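Local coordinates for protein glucose-6-phosphate acetyltransferase 1 (Arabidopsis thaliana, PDB 3T90) that transfers the acetyl group of acetyl-CoA to the amine of glucosamine 6-phosphate, a step in making UDP-N-acetylglucosamine, at residues D50-V55 with V105-D110. Numbering follows the deposited sequence.
Sequences DHVICV and VEFLMD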
ATOM      1  N   ASP A  50      -6.597 -10.972   2.361  1.00 11.49           N
ATOM      2  CA  ASP A  50      -6.081  -9.597   2.446  1.00 12.08           C
ATOM      3  C   ASP A  50      -4.769  -9.417   1.646  1.00 10.03           C
ATOM      4  O   ASP A  50      -4.252  -8.315   1.556  1.00 10.38           O
ATOM      5  CB  ASP A  50      -5.850  -9.219   3.892  1.00 12.96           C
ATOM      6  CG  ASP A  50      -7.161  -9.049   4.651  1.00 21.60           C
ATOM      7  OD1 ASP A  50      -8.045  -8.406   4.082  1.00 20.61           O
ATOM      8  OD2 ASP A  50      -7.244  -9.591   5.782  1.00 30.47           O
ATOM      9  N   HIS A  51      -4.223 -10.505   1.065  1.00 10.28           N
ATOM     10  CA  HIS A  51      -2.942 -10.318   0.250  1.00 12.53           C
ATOM     11  C   HIS A  51      -2.900 -11.441  -0.786  1.00 15.08           C
ATOM     12  O   HIS A  51      -2.435 -12.554  -0.346  1.00 16.37           O
ATOM     13  CB  HIS A  51      -1.691 -10.297   1.180  1.00 13.87           C
ATOM     14  CG  HIS A  51      -0.436  -9.721   0.530  1.00 15.27           C
ATOM     15  ND1 HIS A  51       0.739  -9.444   1.225  1.00 18.91           N
ATOM     16  CD2 HIS A  51      -0.228  -9.340  -0.729  1.00 13.75           C
ATOM     17  CE1 HIS A  51       1.631  -8.948   0.358  1.00 17.71           C
ATOM     18  NE2 HIS A  51       1.075  -8.941  -0.852  1.00 13.44           N
ATOM     19  N   VAL A  52      -3.283 -11.122  -2.053  1.00 13.42           N
ATOM     20  CA  VAL A  52      -3.493 -12.042  -3.227  1.00 12.94           C
ATOM     21  C   VAL A  52      -2.411 -11.742  -4.314  1.00 11.04           C
ATOM     22  O   VAL A  52      -2.082 -10.595  -4.561  1.00 12.22           O
ATOM     23  CB  VAL A  52      -4.890 -11.870  -4.025  1.00 15.41           C
ATOM     24  CG1 VAL A  52      -4.837 -12.515  -5.477  1.00 16.10           C
ATOM     25  CG2 VAL A  52      -6.086 -12.345  -3.246  1.00 17.55           C
ATOM     26  N   ILE A  53      -1.726 -12.787  -4.775  1.00  8.89           N
ATOM     27  CA  ILE A  53      -0.876 -12.662  -5.909  1.00  8.20           C
ATOM     28  C   ILE A  53      -1.472 -13.430  -7.088  1.00 10.10           C
ATOM     29  O   ILE A  53      -1.704 -14.659  -6.943  1.00 10.25           O
ATOM     30  CB  ILE A  53       0.533 -13.173  -5.629  1.00  8.79           C
ATOM     31  CG1 ILE A  53       1.082 -12.425  -4.386  1.00 11.72           C
ATOM     32  CG2 ILE A  53       1.409 -13.019  -6.911  1.00  9.22           C
ATOM     33  CD1 ILE A  53       2.506 -12.804  -4.039  1.00 12.30           C
ATOM     34  N   CYS A  54      -1.733 -12.763  -8.217  1.00  8.92           N
ATOM     35  CA  CYS A  54      -2.290 -13.396  -9.418  1.00 10.02           C
ATOM     36  C   CYS A  54      -1.098 -13.699 -10.333  1.00 10.40           C
ATOM     37  O   CYS A  54      -0.167 -12.875 -10.478  1.00 12.22           O
ATOM     38  CB  CYS A  54      -3.192 -12.326 -10.104  1.00 11.47           C
ATOM     39  SG  CYS A  54      -3.800 -12.817 -11.714  1.00 15.47           S
ATOM     40  N   VAL A  55      -1.146 -14.876 -10.961  1.00  8.88           N
ATOM     41  CA  VAL A  55      -0.230 -15.207 -12.070  1.00  9.95           C
ATOM     42  C   VAL A  55      -0.972 -15.719 -13.264  1.00  9.70           C
ATOM     43  O   VAL A  55      -2.077 -16.326 -13.117  1.00 10.62           O
ATOM     44  CB  VAL A  55       0.828 -16.282 -11.644  1.00  8.95           C
ATOM     45  CG1 VAL A  55       1.781 -15.753 -10.572  1.00  9.48           C
ATOM     46  CG2 VAL A  55       0.238 -17.636 -11.303  1.00 11.75           C
ATOM     47  N   VAL A 105      -4.876  -7.093 -13.914  1.00  9.46           N
ATOM     48  CA  VAL A 105      -5.416  -5.999 -13.128  1.00  9.88           C
ATOM     49  C   VAL A 105      -6.885  -6.221 -12.828  1.00  8.18           C
ATOM     50  O   VAL A 105      -7.357  -5.934 -11.710  1.00  9.54           O
ATOM     51  CB  VAL A 105      -5.199  -4.668 -13.876  1.00 10.41           C
ATOM     52  CG1 VAL A 105      -5.960  -3.515 -13.250  1.00 15.08           C
ATOM     53  CG2 VAL A 105      -3.717  -4.366 -13.944  1.00 13.01           C
ATOM     54  N   GLU A 106      -7.622  -6.719 -13.841  1.00 10.88           N
ATOM     55  CA  GLU A 106      -9.027  -6.955 -13.583  1.00 11.60           C
ATOM     56  C   GLU A 106      -9.255  -8.038 -12.564  1.00 11.39           C
ATOM     57  O   GLU A 106     -10.177  -7.931 -11.756  1.00 10.91           O
ATOM     58  CB  GLU A 106      -9.768  -7.325 -14.874  1.00 12.57           C
ATOM     59  CG  GLU A 106      -9.918  -6.074 -15.769  1.00 18.93           C
ATOM     60  CD  GLU A 106     -10.496  -6.428 -17.134  1.00 24.76           C
ATOM     61  OE1 GLU A 106     -10.396  -7.597 -17.552  1.00 30.15           O
ATOM     62  OE2 GLU A 106     -11.043  -5.539 -17.809  1.00 29.60           O
ATOM     63  N   PHE A 107      -8.432  -9.094 -12.574  1.00 10.61           N
ATOM     64  CA  PHE A 107      -8.569 -10.131 -11.541  1.00  9.69           C
ATOM     65  C   PHE A 107      -8.412  -9.528 -10.118  1.00  9.23           C
ATOM     66  O   PHE A 107      -9.179  -9.858  -9.202  1.00  9.73           O
ATOM     67  CB  PHE A 107      -7.518 -11.214 -11.838  1.00  9.98           C
ATOM     68  CG  PHE A 107      -7.486 -12.394 -10.891  1.00 11.36           C
ATOM     69  CD1 PHE A 107      -7.986 -13.630 -11.296  1.00 13.51           C
ATOM     70  CD2 PHE A 107      -6.817 -12.298  -9.644  1.00 12.77           C
ATOM     71  CE1 PHE A 107      -7.853 -14.743 -10.473  1.00 12.81           C
ATOM     72  CE2 PHE A 107      -6.697 -13.428  -8.783  1.00 15.30           C
ATOM     73  CZ  PHE A 107      -7.173 -14.652  -9.176  1.00 13.27           C
ATOM     74  N   LEU A 108      -7.367  -8.682  -9.955  1.00  9.92           N
ATOM     75  CA  LEU A 108      -7.181  -8.083  -8.657  1.00  9.14           C
ATOM     76  C   LEU A 108      -8.259  -7.074  -8.304  1.00  8.99           C
ATOM     77  O   LEU A 108      -8.615  -7.030  -7.115  1.00  9.13           O
ATOM     78  CB  LEU A 108      -5.813  -7.403  -8.687  1.00  8.17           C
ATOM     79  CG  LEU A 108      -4.617  -8.320  -9.018  1.00  7.06           C
ATOM     80  CD1 LEU A 108      -3.329  -7.526  -9.296  1.00 11.17           C
ATOM     81  CD2 LEU A 108      -4.341  -9.257  -7.826  1.00  9.99           C
ATOM     82  N   MET A 109      -8.763  -6.326  -9.279  1.00  9.16           N
ATOM     83  CA  MET A 109      -9.881  -5.401  -8.963  1.00 11.54           C
ATOM     84  C   MET A 109     -11.110  -6.201  -8.585  1.00 12.02           C
ATOM     85  O   MET A 109     -11.797  -5.869  -7.600  1.00 10.77           O
ATOM     86  CB  MET A 109     -10.187  -4.576 -10.183  1.00 10.82           C
ATOM     87  CG  MET A 109      -9.133  -3.547 -10.462  1.00 14.64           C
ATOM     88  SD  MET A 109      -9.603  -2.741 -12.055  1.00 22.10           S
ATOM     89  CE  MET A 109      -8.532  -1.376 -11.768  1.00 22.47           C
ATOM     90  N   ASP A 110     -11.336  -7.297  -9.284  1.00 11.36           N
ATOM     91  CA  ASP A 110     -12.521  -8.125  -8.958  1.00 11.96           C
ATOM     92  C   ASP A 110     -12.429  -8.665  -7.520  1.00 10.87           C
ATOM     93  O   ASP A 110     -13.358  -8.653  -6.715  1.00 12.07           O
ATOM     94  CB  ASP A 110     -12.606  -9.348  -9.925  1.00 12.45           C
ATOM     95  CG  ASP A 110     -13.025  -8.992 -11.342  1.00 16.55           C
ATOM     96  OD1 ASP A 110     -13.556  -7.900 -11.600  1.00 18.76           O
ATOM     97  OD2 ASP A 110     -12.746  -9.878 -12.203  1.00 16.50           O
TER
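Cys54 sets its sulfur over one face of the Phe107 ring. SG lies 4.0 Å from the ring centroid, 23° off the normal and displaced toward the rim, a sulfur-aromatic contact. SG is anti to the backbone N (chi1 172°) and lies nearest the CG and CD2 atoms of the ring, 3.7 Å from Phe107 CD2. Cys54 CB meets the same ring at Phe107 CD2, 3.7 Å away. Val52 comes to the edge instead. Its CG1 lies in the ring plane, 3.9 Å from Phe107 CE2, and the Val52 side chain stands roughly perpendicular to that of Phe107. The contact packs helix 100-114 on the central sheet of the GNAT fold, with strand 51-55 and helix 105-110 roughly antiparallel, at 153°. An alanine in place of Phe107 lacks the ring, which would probably open a gap beside Val52 CG1 and Cys54 and leave the sulfur without this aromatic face. Leu108 reaches the strand through one methyl, CD2, which stands 4.0 Å from both Cys54 CB and Val52 CG1. The Leu108 and Val52 side chains pass alongside each other, pointing opposite ways. Leu108 also touches Val70 of strand 63-74, while Phe107 extends the packing to Ile7 and Lys9 of strand 5-9.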